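Cyclopenase asqI (Emericella nidulans, PDB 5YY3) is a zinc-dependent cyclopenase that converts 4'-methoxycyclopenin into 4'-methoxyviridicatin, releasing methyl isocyanate, in the biosynthesis of aspoquinolone mycotoxins. Local coordinates at residues R224-S233 against M562-F573; A171-D181 against F455-G463. All coordinates share one frame; numbering follows the deposited sequence.

Contact 1. Residues R224-S233 against M562-F573; sequences RYETESLCWS and MLPVGKVEGMPF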
loop_
_atom_site.group_PDB
_atom_site.type_symbol
_atom_site.label_atom_id
_atom_site.label_comp_id
_atom_site.label_asym_id
_atom_site.label_seq_id
_atom_site.Cartn_x
_atom_site.Cartn_y
_atom_site.Cartn_z
ATOM N N ARG A 224 -17.227 -3.901 17.992
ATOM C CA ARG A 224 -16.831 -2.544 17.665
ATOM C C ARG A 224 -15.407 -2.459 17.054
ATOM O O ARG A 224 -15.191 -1.771 16.045
ATOM C CB ARG A 224 -16.930 -1.668 18.914
ATOM C CG ARG A 224 -18.368 -1.387 19.366
ATOM C CD ARG A 224 -18.371 -0.430 20.547
ATOM N NE ARG A 224 -19.718 -0.086 20.992
ATOM C CZ ARG A 224 -20.393 0.972 20.560
ATOM N NH1 ARG A 224 -19.849 1.782 19.659
ATOM N NH2 ARG A 224 -21.615 1.213 21.007
ATOM N N TYR A 225 -14.443 -3.141 17.673
ATOM C CA TYR A 225 -13.083 -3.193 17.151
ATOM C C TYR A 225 -13.021 -3.758 15.734
ATOM O O TYR A 225 -12.291 -3.253 14.870
ATOM C CB TYR A 225 -12.203 -4.046 18.046
ATOM C CG TYR A 225 -10.729 -4.030 17.660
ATOM C CD1 TYR A 225 -10.000 -2.845 17.695
ATOM C CD2 TYR A 225 -10.070 -5.199 17.270
ATOM C CE1 TYR A 225 -8.644 -2.820 17.368
ATOM C CE2 TYR A 225 -8.704 -5.188 16.940
ATOM C CZ TYR A 225 -8.005 -3.985 16.987
ATOM O OH TYR A 225 -6.659 -3.925 16.680
ATOM N N GLU A 226 -13.781 -4.819 15.503
ATOM C CA GLU A 226 -13.770 -5.464 14.207
ATOM C C GLU A 226 -14.456 -4.574 13.191
ATOM O O GLU A 226 -13.991 -4.442 12.064
ATOM C CB GLU A 226 -14.440 -6.831 14.282
ATOM C CG GLU A 226 -13.527 -7.890 14.880
ATOM C CD GLU A 226 -13.874 -9.287 14.406
ATOM O OE1 GLU A 226 -15.024 -9.727 14.620
ATOM O OE2 GLU A 226 -12.999 -9.953 13.818
ATOM N N THR A 227 -15.561 -3.951 13.595
ATOM C CA THR A 227 -16.259 -3.026 12.710
ATOM C C THR A 227 -15.353 -1.839 12.369
ATOM O O THR A 227 -15.341 -1.361 11.232
ATOM C CB THR A 227 -17.571 -2.539 13.350
ATOM O OG1 THR A 227 -18.448 -3.666 13.528
ATOM C CG2 THR A 227 -18.254 -1.488 12.483
ATOM N N GLU A 228 -14.592 -1.367 13.352
ATOM C CA GLU A 228 -13.675 -0.251 13.137
ATOM C C GLU A 228 -12.606 -0.670 12.136
ATOM O O GLU A 228 -12.197 0.113 11.267
ATOM C CB GLU A 228 -13.027 0.192 14.448
ATOM C CG GLU A 228 -12.318 1.535 14.364
ATOM C CD GLU A 228 -13.272 2.712 14.514
ATOM O OE1 GLU A 228 -14.506 2.490 14.569
ATOM O OE2 GLU A 228 -12.783 3.867 14.589
ATOM N N SER A 229 -12.152 -1.912 12.270
ATOM C CA SER A 229 -11.249 -2.515 11.301
ATOM C C SER A 229 -11.793 -2.474 9.855
ATOM O O SER A 229 -11.081 -2.107 8.930
ATOM C CB SER A 229 -10.950 -3.956 11.703
ATOM O OG SER A 229 -9.712 -4.373 11.147
ATOM N N LEU A 230 -13.055 -2.845 9.671
ATOM C CA LEU A 230 -13.652 -2.873 8.348
ATOM C C LEU A 230 -13.720 -1.492 7.709
ATOM O O LEU A 230 -13.692 -1.361 6.483
ATOM C CB LEU A 230 -15.055 -3.469 8.420
ATOM C CG LEU A 230 -15.219 -4.875 7.858
ATOM C CD1 LEU A 230 -14.062 -5.730 8.289
ATOM C CD2 LEU A 230 -16.530 -5.466 8.339
ATOM N N CYS A 231 -13.820 -0.460 8.540
ATOM C CA CYS A 231 -13.934 0.899 8.036
ATOM C C CYS A 231 -12.663 1.312 7.285
ATOM O O CYS A 231 -12.712 2.046 6.295
ATOM C CB CYS A 231 -14.225 1.859 9.189
ATOM S SG CYS A 231 -15.774 1.491 10.076
ATOM N N TRP A 232 -11.526 0.825 7.754
ATOM C CA TRP A 232 -10.276 1.110 7.083
ATOM C C TRP A 232 -9.924 0.013 6.090
ATOM O O TRP A 232 -8.833 0.007 5.529
ATOM C CB TRP A 232 -9.158 1.274 8.106
ATOM C CG TRP A 232 -9.392 2.397 9.046
ATOM C CD1 TRP A 232 -9.867 2.317 10.324
ATOM C CD2 TRP A 232 -9.152 3.787 8.790
ATOM N NE1 TRP A 232 -9.928 3.572 10.885
ATOM C CE2 TRP A 232 -9.497 4.492 9.966
ATOM C CE3 TRP A 232 -8.675 4.506 7.681
ATOM C CZ2 TRP A 232 -9.378 5.886 10.068
ATOM C CZ3 TRP A 232 -8.566 5.901 7.777
ATOM C CH2 TRP A 232 -8.913 6.569 8.964
ATOM N N SER A 233 -10.852 -0.918 5.900
ATOM C CA SER A 233 -10.668 -2.046 4.988
ATOM C C SER A 233 -9.551 -2.977 5.439
ATOM O O SER A 233 -8.917 -3.618 4.611
ATOM C CB SER A 233 -10.389 -1.561 3.556
ATOM O OG SER A 233 -11.587 -1.127 2.923
ATOM N N MET A 562 -18.715 6.183 20.089
ATOM C CA MET A 562 -20.036 5.563 19.965
ATOM C C MET A 562 -20.300 5.146 18.540
ATOM O O MET A 562 -20.889 4.099 18.284
ATOM C CB MET A 562 -21.132 6.509 20.452
ATOM C CG MET A 562 -21.293 6.511 21.970
ATOM S SD MET A 562 -22.015 4.972 22.561
ATOM C CE MET A 562 -23.677 5.123 21.895
ATOM N N LEU A 563 -19.844 5.967 17.603
ATOM C CA LEU A 563 -20.008 5.655 16.188
ATOM C C LEU A 563 -18.760 4.992 15.627
ATOM O O LEU A 563 -17.655 5.471 15.864
ATOM C CB LEU A 563 -20.323 6.929 15.403
ATOM C CG LEU A 563 -21.721 7.267 14.898
ATOM C CD1 LEU A 563 -22.792 6.837 15.849
ATOM C CD2 LEU A 563 -21.808 8.755 14.618
ATOM N N PRO A 564 -18.929 3.889 14.883
ATOM C CA PRO A 564 -17.813 3.431 14.053
ATOM C C PRO A 564 -17.331 4.577 13.175
ATOM O O PRO A 564 -18.154 5.389 12.791
ATOM C CB PRO A 564 -18.430 2.309 13.226
ATOM C CG PRO A 564 -19.515 1.757 14.125
ATOM C CD PRO A 564 -20.075 2.966 14.830
ATOM N N VAL A 565 -16.035 4.650 12.892
ATOM C CA VAL A 565 -15.449 5.791 12.194
ATOM C C VAL A 565 -16.059 6.006 10.782
ATOM O O VAL A 565 -16.172 7.143 10.317
ATOM C CB VAL A 565 -13.898 5.638 12.112
ATOM C CG1 VAL A 565 -13.498 4.422 11.291
ATOM C CG2 VAL A 565 -13.223 6.905 11.574
ATOM N N GLY A 566 -16.474 4.926 10.120
ATOM C CA GLY A 566 -17.077 5.031 8.804
ATOM C C GLY A 566 -16.067 5.192 7.682
ATOM O O GLY A 566 -14.866 4.984 7.873
ATOM N N LYS A 567 -16.553 5.561 6.497
ATOM C CA LYS A 567 -15.673 5.802 5.347
ATOM C C LYS A 567 -15.879 7.189 4.765
ATOM O O LYS A 567 -16.951 7.776 4.920
ATOM C CB LYS A 567 -15.908 4.737 4.282
ATOM C CG LYS A 567 -15.395 3.364 4.708
ATOM C CD LYS A 567 -15.931 2.268 3.806
ATOM C CE LYS A 567 -15.118 0.999 3.954
ATOM N NZ LYS A 567 -15.544 0.014 2.926
ATOM N N VAL A 568 -14.854 7.716 4.093
ATOM C CA VAL A 568 -14.921 9.074 3.535
ATOM C C VAL A 568 -16.152 9.232 2.640
ATOM O O VAL A 568 -16.873 10.234 2.729
ATOM C CB VAL A 568 -13.637 9.420 2.741
ATOM C CG1 VAL A 568 -13.810 10.750 1.951
ATOM C CG2 VAL A 568 -12.432 9.494 3.691
ATOM N N GLU A 569 -16.417 8.212 1.824
ATOM C CA GLU A 569 -17.542 8.212 0.902
ATOM C C GLU A 569 -18.878 7.904 1.571
ATOM O O GLU A 569 -19.919 7.985 0.922
ATOM C CB GLU A 569 -17.308 7.198 -0.220
ATOM C CG GLU A 569 -17.485 5.748 0.192
ATOM C CD GLU A 569 -16.173 5.056 0.542
ATOM O OE1 GLU A 569 -15.170 5.736 0.901
ATOM O OE2 GLU A 569 -16.155 3.805 0.469
ATOM N N GLY A 570 -18.851 7.535 2.856
ATOM C CA GLY A 570 -20.066 7.214 3.596
ATOM C C GLY A 570 -20.337 5.720 3.637
ATOM O O GLY A 570 -20.785 5.133 2.651
ATOM N N MET A 571 -20.072 5.098 4.781
ATOM C CA MET A 571 -20.155 3.647 4.893
ATOM C C MET A 571 -21.552 3.211 5.306
ATOM O O MET A 571 -22.141 3.780 6.224
ATOM C CB MET A 571 -19.116 3.140 5.885
ATOM C CG MET A 571 -19.111 1.639 6.100
ATOM S SD MET A 571 -17.784 1.201 7.234
ATOM C CE MET A 571 -18.094 -0.551 7.531
ATOM N N PRO A 572 -22.099 2.203 4.617
ATOM C CA PRO A 572 -23.476 1.795 4.932
ATOM C C PRO A 572 -23.586 0.943 6.197
ATOM O O PRO A 572 -22.863 -0.034 6.375
ATOM C CB PRO A 572 -23.910 1.009 3.679
ATOM C CG PRO A 572 -22.651 0.592 3.022
ATOM C CD PRO A 572 -21.610 1.627 3.352
ATOM N N PHE A 573 -24.497 1.345 7.081
ATOM C CA PHE A 573 -24.818 0.576 8.280
ATOM C C PHE A 573 -26.313 0.308 8.326
ATOM O O PHE A 573 -27.084 0.935 7.612
ATOM C CB PHE A 573 -24.381 1.317 9.543
ATOM C CG PHE A 573 -22.906 1.241 9.817
ATOM C CD1 PHE A 573 -21.996 1.883 8.985
ATOM C CD2 PHE A 573 -22.428 0.551 10.925
ATOM C CE1 PHE A 573 -20.626 1.828 9.236
ATOM C CE2 PHE A 573 -21.063 0.490 11.179
ATOM C CZ PHE A 573 -20.153 1.135 10.320
HETATM O O HOH W 1 -15.471 3.826 16.820
#

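Contact 2. Residues A171-D181 against F455-G463; sequences ALLSYWRDDYD and FMESKAKLG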
loop_
_atom_site.group_PDB
_atom_site.type_symbol
_atom_site.label_atom_id
_atom_site.label_comp_id
_atom_site.label_asym_id
_atom_site.label_seq_id
_atom_site.Cartn_x
_atom_site.Cartn_y
_atom_site.Cartn_z
ATOM N N ALA A 171 -1.824 -1.608 12.807
ATOM C CA ALA A 171 -1.200 -0.451 13.447
ATOM C C ALA A 171 -2.041 0.818 13.283
ATOM O O ALA A 171 -2.037 1.690 14.155
ATOM C CB ALA A 171 0.196 -0.227 12.902
ATOM N N LEU A 172 -2.762 0.930 12.174
ATOM C CA LEU A 172 -3.553 2.130 11.942
ATOM C C LEU A 172 -4.634 2.324 13.013
ATOM O O LEU A 172 -5.048 3.461 13.283
ATOM C CB LEU A 172 -4.181 2.096 10.542
ATOM C CG LEU A 172 -3.230 2.400 9.366
ATOM C CD1 LEU A 172 -3.975 2.369 8.028
ATOM C CD2 LEU A 172 -2.507 3.742 9.555
ATOM N N LEU A 173 -5.073 1.225 13.623
ATOM C CA LEU A 173 -6.154 1.246 14.626
ATOM C C LEU A 173 -5.673 1.707 16.001
ATOM O O LEU A 173 -6.439 1.785 16.961
ATOM C CB LEU A 173 -6.774 -0.137 14.764
ATOM C CG LEU A 173 -7.470 -0.609 13.489
ATOM C CD1 LEU A 173 -8.133 -1.974 13.720
ATOM C CD2 LEU A 173 -8.486 0.452 13.061
ATOM N N SER A 174 -4.385 1.983 16.090
ATOM C CA SER A 174 -3.775 2.494 17.302
ATOM C C SER A 174 -4.561 3.663 17.932
ATOM O O SER A 174 -4.659 3.750 19.153
ATOM C CB SER A 174 -2.311 2.871 16.967
ATOM O OG SER A 174 -1.912 4.070 17.584
ATOM N N TYR A 175 -5.135 4.544 17.112
ATOM C CA TYR A 175 -5.903 5.692 17.643
ATOM C C TYR A 175 -7.081 5.224 18.507
ATOM O O TYR A 175 -7.452 5.845 19.509
ATOM C CB TYR A 175 -6.427 6.602 16.509
ATOM C CG TYR A 175 -7.547 5.984 15.688
ATOM C CD1 TYR A 175 -7.268 5.195 14.570
ATOM C CD2 TYR A 175 -8.883 6.184 16.034
ATOM C CE1 TYR A 175 -8.289 4.620 13.827
ATOM C CE2 TYR A 175 -9.904 5.607 15.309
ATOM C CZ TYR A 175 -9.608 4.830 14.199
ATOM O OH TYR A 175 -10.639 4.256 13.474
ATOM N N TRP A 176 -7.658 4.105 18.107
ATOM C CA TRP A 176 -8.799 3.547 18.787
ATOM C C TRP A 176 -8.339 2.780 20.032
ATOM O O TRP A 176 -8.908 2.943 21.108
ATOM C CB TRP A 176 -9.554 2.638 17.823
ATOM C CG TRP A 176 -10.990 2.390 18.103
ATOM C CD1 TRP A 176 -12.040 3.112 17.638
ATOM C CD2 TRP A 176 -11.551 1.285 18.843
ATOM N NE1 TRP A 176 -13.224 2.546 18.056
ATOM C CE2 TRP A 176 -12.950 1.428 18.794
ATOM C CE3 TRP A 176 -11.001 0.204 19.535
ATOM C CZ2 TRP A 176 -13.815 0.524 19.423
ATOM C CZ3 TRP A 176 -11.868 -0.695 20.167
ATOM C CH2 TRP A 176 -13.255 -0.522 20.109
ATOM N N ARG A 177 -7.304 1.958 19.899
ATOM C CA ARG A 177 -6.840 1.167 21.050
ATOM C C ARG A 177 -6.169 2.020 22.132
ATOM O O ARG A 177 -6.260 1.699 23.326
ATOM C CB ARG A 177 -5.882 0.072 20.594
ATOM C CG ARG A 177 -6.498 -0.948 19.618
ATOM C CD ARG A 177 -5.529 -2.114 19.384
ATOM N NE ARG A 177 -4.201 -1.612 19.043
ATOM C CZ ARG A 177 -3.678 -1.615 17.815
ATOM N NH1 ARG A 177 -4.345 -2.128 16.787
ATOM N NH2 ARG A 177 -2.476 -1.109 17.617
ATOM N N ASP A 178 -5.508 3.105 21.728
ATOM C CA ASP A 178 -4.850 3.993 22.688
ATOM C C ASP A 178 -5.769 5.087 23.195
ATOM O O ASP A 178 -5.332 5.963 23.944
ATOM C CB ASP A 178 -3.627 4.665 22.074
ATOM C CG ASP A 178 -2.473 3.726 21.892
ATOM O OD1 ASP A 178 -2.224 2.906 22.778
ATOM O OD2 ASP A 178 -1.785 3.832 20.855
ATOM N N ASP A 179 -7.020 5.085 22.763
ATOM C CA ASP A 179 -7.917 6.149 23.183
ATOM C C ASP A 179 -7.957 6.233 24.712
ATOM O O ASP A 179 -8.222 5.238 25.396
ATOM C CB ASP A 179 -9.311 5.944 22.614
ATOM C CG ASP A 179 -10.259 7.042 23.016
ATOM O OD1 ASP A 179 -10.715 7.027 24.176
ATOM O OD2 ASP A 179 -10.551 7.924 22.179
ATOM N N TYR A 180 -7.665 7.423 25.230
ATOM C CA TYR A 180 -7.599 7.635 26.669
ATOM C C TYR A 180 -8.888 7.212 27.356
ATOM O O TYR A 180 -8.858 6.587 28.408
ATOM C CB TYR A 180 -7.323 9.111 27.026
ATOM C CG TYR A 180 -7.426 9.304 28.522
ATOM C CD1 TYR A 180 -6.397 8.874 29.362
ATOM C CD2 TYR A 180 -8.587 9.815 29.110
ATOM C CE1 TYR A 180 -6.494 8.993 30.738
ATOM C CE2 TYR A 180 -8.692 9.935 30.490
ATOM C CZ TYR A 180 -7.637 9.514 31.293
ATOM O OH TYR A 180 -7.713 9.626 32.655
ATOM N N ASP A 181 -10.026 7.589 26.778
ATOM C CA ASP A 181 -11.283 7.381 27.459
ATOM C C ASP A 181 -11.714 5.919 27.370
ATOM O O ASP A 181 -12.364 5.408 28.279
ATOM C CB ASP A 181 -12.348 8.340 26.902
ATOM C CG ASP A 181 -12.014 9.806 27.203
ATOM O OD1 ASP A 181 -12.220 10.232 28.362
ATOM O OD2 ASP A 181 -11.521 10.525 26.298
ATOM N N PHE A 455 -1.840 12.400 27.128
ATOM C CA PHE A 455 -2.781 11.392 27.615
ATOM C C PHE A 455 -2.563 10.016 26.958
ATOM O O PHE A 455 -3.496 9.206 26.872
ATOM C CB PHE A 455 -4.225 11.834 27.371
ATOM C CG PHE A 455 -4.736 12.876 28.341
ATOM C CD1 PHE A 455 -4.472 14.221 28.144
ATOM C CD2 PHE A 455 -5.505 12.504 29.439
ATOM C CE1 PHE A 455 -4.961 15.184 29.034
ATOM C CE2 PHE A 455 -5.997 13.465 30.325
ATOM C CZ PHE A 455 -5.720 14.805 30.118
ATOM N N MET A 456 -1.339 9.770 26.483
ATOM C CA MET A 456 -0.936 8.473 25.915
ATOM C C MET A 456 -1.749 8.006 24.705
ATOM O O MET A 456 -1.959 6.812 24.527
ATOM C CB MET A 456 -0.980 7.387 26.996
ATOM C CG MET A 456 -0.074 7.700 28.191
ATOM S SD MET A 456 1.620 8.056 27.671
ATOM C CE MET A 456 2.135 9.322 28.834
ATOM N N GLU A 457 -2.180 8.938 23.860
ATOM C CA GLU A 457 -2.922 8.588 22.647
ATOM C C GLU A 457 -2.010 8.621 21.424
ATOM O O GLU A 457 -0.939 9.223 21.453
ATOM C CB GLU A 457 -4.110 9.533 22.447
ATOM C CG GLU A 457 -5.107 9.508 23.591
ATOM C CD GLU A 457 -6.312 10.395 23.338
ATOM O OE1 GLU A 457 -6.154 11.499 22.787
ATOM O OE2 GLU A 457 -7.427 9.989 23.699
ATOM N N SER A 458 -2.425 7.962 20.346
ATOM C CA SER A 458 -1.610 7.957 19.135
ATOM C C SER A 458 -2.454 8.083 17.880
ATOM O O SER A 458 -3.615 7.669 17.867
ATOM C CB SER A 458 -0.756 6.692 19.069
ATOM O OG SER A 458 -1.559 5.528 19.200
ATOM N N LYS A 459 -1.857 8.695 16.853
ATOM C CA LYS A 459 -2.371 8.738 15.481
ATOM C C LYS A 459 -3.598 9.639 15.278
ATOM O O LYS A 459 -3.665 10.360 14.290
ATOM C CB LYS A 459 -2.673 7.313 14.988
ATOM C CG LYS A 459 -1.411 6.448 14.799
ATOM C CD LYS A 459 -1.606 5.403 13.686
ATOM C CE LYS A 459 -0.351 4.556 13.461
ATOM N NZ LYS A 459 0.105 3.841 14.707
ATOM N N ALA A 460 -4.558 9.596 16.200
ATOM C CA ALA A 460 -5.749 10.448 16.128
ATOM C C ALA A 460 -6.565 10.377 17.421
ATOM O O ALA A 460 -6.327 9.520 18.273
ATOM C CB ALA A 460 -6.630 10.055 14.939
ATOM N N LYS A 461 -7.499 11.311 17.562
ATOM C CA LYS A 461 -8.545 11.247 18.573
ATOM C C LYS A 461 -9.882 11.235 17.848
ATOM O O LYS A 461 -10.261 12.246 17.258
ATOM C CB LYS A 461 -8.484 12.437 19.537
ATOM C CG LYS A 461 -9.604 12.451 20.585
ATOM C CD LYS A 461 -9.447 11.282 21.562
ATOM C CE LYS A 461 -10.508 11.286 22.648
ATOM N NZ LYS A 461 -10.154 10.372 23.778
ATOM N N LEU A 462 -10.578 10.104 17.866
ATOM C CA LEU A 462 -11.848 9.988 17.155
ATOM C C LEU A 462 -12.920 10.802 17.879
ATOM O O LEU A 462 -12.854 11.018 19.091
ATOM C CB LEU A 462 -12.274 8.529 17.032
ATOM C CG LEU A 462 -13.596 8.281 16.283
ATOM C CD1 LEU A 462 -13.500 8.760 14.841
ATOM C CD2 LEU A 462 -14.015 6.814 16.325
ATOM N N GLY A 463 -13.900 11.269 17.124
ATOM C CA GLY A 463 -15.052 11.950 17.674
ATOM C C GLY A 463 -16.143 11.910 16.627
ATOM O O GLY A 463 -15.918 11.471 15.491
HETATM O O HOH W 2 -9.773 7.987 19.352
HETATM O O HOH W 3 -4.519 6.539 26.280
#

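Contact 1. Residues R224-S233 against M562-F573
Glu-228 and Val-565 cross at about a right angle; OE1 of the glutamate bonds to the valine backbone, while OE2 packs against CB and CG1. OE1 of Glu-228 accepts from Val-565 N at 3.1 Å, the N-H arriving from above the carboxylate plane, and OE2 of Glu-228 lies 3.2 Å from Val-565 CB. The glutamate gets there by setting CG anti to its own N (chi1 -167°) and then bending at chi2 (82°). A water lies within bonding distance of both Glu-228 OE1 and Leu-563 O and can link them, and OE2 probably bonds to Tyr-175 OH, so both oxygens of this buried group have partners.

One turn earlier, Arg-224 runs extended from CG to NE and offers NH1 to Met-562 O at 2.9 Å. That oxygen lies within 3° of the guanidinium plane, at its edge, although NH1 stands above the plane of the carbonyl.

Cys-231 fills the middle of the apolar part. Its CB packs at 3.4 Å on CG1 of Val-565, whereas its SG turns to Met-571 SD at 3.5 Å and receives a weak bond from Gly-566 N. The extended chain of Met-571 brings its sulfur up to Cys-231 in the last turn of the helix, and there CG of Lys-567 passes 3.4 Å from Cys-231 O. Thr-227 sends its methyl CG2 to the edge of the Phe-573 ring, 3.7 Å from CE2, and also meets Pro-564 CG.

Polar bonds thus hold Met-562 and Val-565 at two points along the helix, and sulfur and methyl packing occupies the ground toward strand 571-580. The join between the helical zinc domain and the Ig-like domain combines directed bonds to backbone atoms with apolar packing.

Contact 2. Residues A171-D181 against F455-G463
Lys-461 sinks its ammonium among three carboxylates: NZ reaches Asp-181 OD2 at 2.9 Å and Asp-179 OD2 at 3.0 Å across the contact, and Glu-457 OE2 at 2.8 Å within its own segment. The three approaches differ. Asp-181 uses its anti lone pair and Glu-457 its syn one, but Asp-179 is met from above the carboxylate plane. OE2 of Glu-457 spends its anti lone pair on Tyr-180 N (3.0 Å, 166° at the hydrogen), which ties it to the start of helix 180-193. Glu-457 OE1 is hydrogen-bonded to Tyr-541 OH, and Asp-181 OD1 pairs with Arg-536. OD2 of Asp-179 and OE2 of Glu-457 are 4.0 Å apart, a closeness of like charges the shared lysine probably offsets. Asp-179 also caps that helix, OD1 accepting from Leu-182 N and weakly from Asp-181 N.

Beside this network, Phe-455 and Tyr-180 form a T-shaped pair, planes at 77°; CD2 of the phenylalanine edge stands over the centre of the tyrosine ring. Farther along, Lys-459 NZ donates to Ala-171 O at 3.1 Å and makes a salt bridge with Glu-160. CB of Tyr-175 packs on Ala-460 CB at 3.8 Å.

The salt-bridge network joins the N-cap of helix 180-193, which carries the zinc ligands His-186 and His-190, to the first residue of strand 461-475, a domain junction of the hemocyanin-like fold.

From the N terminus the chain meets 171-181, runs through helix 180-193 to 224-233 at the end of helix 210-231, and only much later reaches 455-463 and then 562-573. The segments therefore alternate: contact 2 closes a loop of 273 intervening residues, contact 1 one of 328, and the two loops cross. Each pairs the helical domain with the Ig-like one, and strands 461-475 and 571-580 belong to the same mixed sheet. The centres lie 15 Å apart, bridged by Tyr-175 of contact 2, whose hydroxyl reaches Glu-228 and Trp-232 of contact 1. Both also touch the second subunit.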